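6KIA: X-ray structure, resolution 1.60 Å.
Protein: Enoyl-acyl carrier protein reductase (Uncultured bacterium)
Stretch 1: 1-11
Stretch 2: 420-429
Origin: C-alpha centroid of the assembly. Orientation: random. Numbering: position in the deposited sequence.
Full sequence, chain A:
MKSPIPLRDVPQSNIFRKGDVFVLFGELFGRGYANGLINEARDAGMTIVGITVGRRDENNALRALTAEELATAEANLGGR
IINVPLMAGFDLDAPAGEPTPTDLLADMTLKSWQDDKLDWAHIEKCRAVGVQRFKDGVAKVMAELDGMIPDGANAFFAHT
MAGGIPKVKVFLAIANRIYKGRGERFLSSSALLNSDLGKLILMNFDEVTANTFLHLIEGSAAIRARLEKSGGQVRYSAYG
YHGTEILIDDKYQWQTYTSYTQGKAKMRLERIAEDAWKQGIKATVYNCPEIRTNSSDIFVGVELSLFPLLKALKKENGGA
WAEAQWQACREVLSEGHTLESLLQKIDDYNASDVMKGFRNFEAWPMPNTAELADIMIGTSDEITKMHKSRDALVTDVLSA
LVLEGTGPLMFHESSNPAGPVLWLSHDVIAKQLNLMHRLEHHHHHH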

# COMPACT_ATOMS: atom_id res chain seq x y z
N MET A 1 2.04 17.17 7.98
CA MET A 1 1.16 17.29 9.14
C MET A 1 1.90 16.85 10.41
O MET A 1 2.80 16.01 10.35
CB MET A 1 -0.11 16.45 8.96
CG MET A 1 0.08 14.93 8.98
SD MET A 1 1.00 14.25 7.58
CE MET A 1 -0.12 14.65 6.23
N LYS A 2 1.50 17.39 11.55
CA LYS A 2 2.19 17.06 12.80
C LYS A 2 1.43 16.04 13.61
O LYS A 2 1.90 15.63 14.66
CB LYS A 2 2.43 18.30 13.67
CG LYS A 2 3.03 19.51 12.99
CD LYS A 2 3.92 20.25 14.00
CE LYS A 2 5.34 20.48 13.49
NZ LYS A 2 5.38 21.05 12.12
N SER A 3 0.28 15.60 13.11
CA SER A 3 -0.41 14.47 13.72
C SER A 3 -1.36 13.86 12.70
O SER A 3 -1.68 14.49 11.68
CB SER A 3 -1.17 14.89 14.99
OG SER A 3 -2.15 15.86 14.71
N PRO A 4 -1.81 12.61 12.95
CA PRO A 4 -2.74 11.97 12.02
C PRO A 4 -3.99 12.81 11.85
O PRO A 4 -4.40 13.51 12.79
CB PRO A 4 -3.05 10.63 12.70
CG PRO A 4 -1.86 10.36 13.50
CD PRO A 4 -1.36 11.68 14.00
N ILE A 5 -4.57 12.76 10.65
CA ILE A 5 -5.82 13.43 10.32
C ILE A 5 -6.88 12.36 10.14
O ILE A 5 -7.02 11.81 9.05
CB ILE A 5 -5.66 14.27 9.03
CG1 ILE A 5 -4.42 15.18 9.15
CG2 ILE A 5 -6.95 15.04 8.68
CD1 ILE A 5 -3.98 15.81 7.88
N PRO A 6 -7.62 12.03 11.20
CA PRO A 6 -8.51 10.87 11.15
C PRO A 6 -9.81 11.13 10.41
O PRO A 6 -10.35 12.24 10.44
CB PRO A 6 -8.80 10.58 12.62
CG PRO A 6 -8.73 11.92 13.27
CD PRO A 6 -7.66 12.70 12.52
N LEU A 7 -10.28 10.11 9.70
CA LEU A 7 -11.66 10.00 9.28
C LEU A 7 -12.43 9.24 10.36
O LEU A 7 -12.10 8.09 10.66
CB LEU A 7 -11.78 9.28 7.93
CG LEU A 7 -13.22 9.25 7.44
CD1 LEU A 7 -13.63 10.67 7.14
CD2 LEU A 7 -13.37 8.36 6.23
N ARG A 8 -13.41 9.89 10.98
CA ARG A 8 -14.12 9.26 12.09
C ARG A 8 -15.50 8.73 11.72
O ARG A 8 -15.95 7.72 12.26
CB ARG A 8 -14.26 10.26 13.25
CG ARG A 8 -12.94 10.71 13.86
CD ARG A 8 -12.27 9.58 14.65
NE ARG A 8 -11.15 10.09 15.45
CZ ARG A 8 -10.03 9.41 15.71
NH1 ARG A 8 -9.88 8.17 15.27
NH2 ARG A 8 -9.07 9.96 16.43
N ASP A 9 -16.17 9.44 10.82
CA ASP A 9 -17.54 9.11 10.44
C ASP A 9 -17.61 8.34 9.13
O ASP A 9 -16.86 8.61 8.18
CB ASP A 9 -18.39 10.38 10.34
CG ASP A 9 -18.53 11.10 11.67
OD1 ASP A 9 -18.45 10.43 12.73
OD2 ASP A 9 -18.70 12.34 11.65
N VAL A 10 -18.52 7.38 9.09
CA VAL A 10 -18.76 6.61 7.88
C VAL A 10 -19.42 7.50 6.82
O VAL A 10 -20.50 8.06 7.05
CB VAL A 10 -19.65 5.38 8.18
CG1 VAL A 10 -20.04 4.70 6.88
CG2 VAL A 10 -18.91 4.42 9.13
N PRO A 11 -18.76 7.65 5.67
CA PRO A 11 -19.35 8.47 4.59
C PRO A 11 -20.58 7.81 3.97
O PRO A 11 -20.66 6.58 3.87
CB PRO A 11 -18.21 8.61 3.57
CG PRO A 11 -17.38 7.34 3.78
CD PRO A 11 -17.44 7.11 5.29
N PRO A 420 -6.98 16.28 1.59
CA PRO A 420 -6.00 15.60 0.75
C PRO A 420 -5.36 14.36 1.40
O PRO A 420 -4.79 13.54 0.68
CB PRO A 420 -4.94 16.68 0.51
CG PRO A 420 -5.05 17.59 1.68
CD PRO A 420 -6.51 17.60 2.05
N VAL A 421 -5.40 14.27 2.73
CA VAL A 421 -4.78 13.15 3.46
C VAL A 421 -5.68 12.75 4.62
O VAL A 421 -5.99 13.58 5.49
CB VAL A 421 -3.37 13.51 4.00
CG1 VAL A 421 -2.74 12.27 4.61
CG2 VAL A 421 -2.46 14.09 2.91
N LEU A 422 -6.12 11.50 4.63
CA LEU A 422 -7.05 11.01 5.63
C LEU A 422 -6.62 9.64 6.14
O LEU A 422 -6.29 8.76 5.35
CB LEU A 422 -8.46 10.91 5.06
CG LEU A 422 -9.09 12.23 4.59
CD1 LEU A 422 -10.41 11.95 3.87
CD2 LEU A 422 -9.30 13.12 5.81
N TRP A 423 -6.63 9.48 7.45
CA TRP A 423 -6.35 8.17 8.04
C TRP A 423 -7.64 7.36 8.20
O TRP A 423 -8.64 7.85 8.76
CB TRP A 423 -5.67 8.32 9.41
CG TRP A 423 -4.17 8.38 9.45
CD1 TRP A 423 -3.32 7.41 9.90
CD2 TRP A 423 -3.34 9.49 9.07
NE1 TRP A 423 -2.03 7.85 9.85
CE2 TRP A 423 -2.00 9.11 9.32
CE3 TRP A 423 -3.59 10.76 8.54
CZ2 TRP A 423 -0.92 9.96 9.06
CZ3 TRP A 423 -2.50 11.61 8.29
CH2 TRP A 423 -1.19 11.20 8.54
N LEU A 424 -7.59 6.10 7.76
CA LEU A 424 -8.64 5.12 8.03
C LEU A 424 -8.08 4.18 9.09
O LEU A 424 -7.33 3.26 8.76
CB LEU A 424 -9.01 4.35 6.76
CG LEU A 424 -9.38 5.23 5.55
CD1 LEU A 424 -9.76 4.36 4.37
CD2 LEU A 424 -10.55 6.15 5.94
N SER A 425 -8.39 4.43 10.36
CA SER A 425 -7.86 3.56 11.43
C SER A 425 -8.89 2.50 11.84
O SER A 425 -9.95 2.41 11.22
CB SER A 425 -7.41 4.41 12.62
OG SER A 425 -6.26 5.17 12.23
N HIS A 426 -8.59 1.69 12.86
CA HIS A 426 -9.46 0.59 13.21
C HIS A 426 -10.85 1.02 13.62
O HIS A 426 -11.79 0.25 13.47
CB HIS A 426 -8.86 -0.26 14.35
CG HIS A 426 -7.70 -1.09 13.92
ND1 HIS A 426 -7.12 -2.04 14.75
CD2 HIS A 426 -7.01 -1.14 12.76
CE1 HIS A 426 -6.12 -2.61 14.11
NE2 HIS A 426 -6.03 -2.09 12.90
N ASP A 427 -10.96 2.23 14.18
CA ASP A 427 -12.25 2.69 14.65
C ASP A 427 -13.27 2.83 13.51
O ASP A 427 -14.33 2.18 13.52
CB ASP A 427 -12.12 4.02 15.44
CG ASP A 427 -11.56 5.17 14.62
OD1 ASP A 427 -10.68 4.98 13.74
OD2 ASP A 427 -12.02 6.31 14.86
N VAL A 428 -12.90 3.58 12.49
CA VAL A 428 -13.87 3.84 11.41
C VAL A 428 -14.05 2.59 10.53
O VAL A 428 -15.13 2.34 10.01
CB VAL A 428 -13.44 5.05 10.59
CG1 VAL A 428 -12.18 4.75 9.74
CG2 VAL A 428 -14.61 5.53 9.70
N ILE A 429 -13.02 1.76 10.43
CA ILE A 429 -13.17 0.53 9.68
C ILE A 429 -14.10 -0.46 10.41
O ILE A 429 -14.94 -1.12 9.80
CB ILE A 429 -11.79 -0.10 9.42
CG1 ILE A 429 -11.05 0.70 8.35
CG2 ILE A 429 -11.89 -1.58 9.04
CD1 ILE A 429 -9.57 0.49 8.40
O HOH W 1 -9.85 6.69 11.62
O HOH W 2 -14.55 6.19 14.13

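An extended N-terminal segment can be held by very few backbone bonds if its side chains fit a relief on the partner, and the opening residues of this reductase illustrate the principle. Residues 1-11 form no regular helix or strand, yet they pair with a stretch more than 400 residues later in the chain. A single beta bridge joins Pro 6 to Trp 423. Trp 423 N donates to Ile 5 O at 2.9 Å, and Leu 7 N donates to Trp 423 O, also at 2.9 Å; both bonds are nearly straight. Pro 6, which has no amide hydrogen to offer, sits between these two bonding residues and turns its CB away.

Around this bridge the fit is one of shape. The Trp 423 indole makes a broad platform, and Pro 4 lies on it: its CA stands 3.6 Å from the centroid of the six-membered ring, almost on the ring normal, a CH-pi contact that suits the polarized CA-H. Met 1 instead meets the rim of the same ring, with SD 3.9 Å from Trp 423 CH2, while its CE reaches to 3.9 Å from Val 421 CG1. Leu 7, buried and pointing toward the partner, brings CD2 within 3.6 Å of Leu 424 CD2. Further along, Val 428 projects from the helix against the backbone of the first stretch, its CB 3.3 Å from Leu 7 O and its CG2 3.6 Å from Arg 8 O.

Charge and water complete the seam. Arg 8 starts away from the partner, but its side chain returns to form a salt bridge, NH1 to Asp 427 OD2 at 2.9 Å. One water donates to both Arg 8 O and Asp 427 OD2, while another accepts from Ser 425 N and lies with its oxygen 2.8 Å from Leu 7 O, so that it links the two stretches.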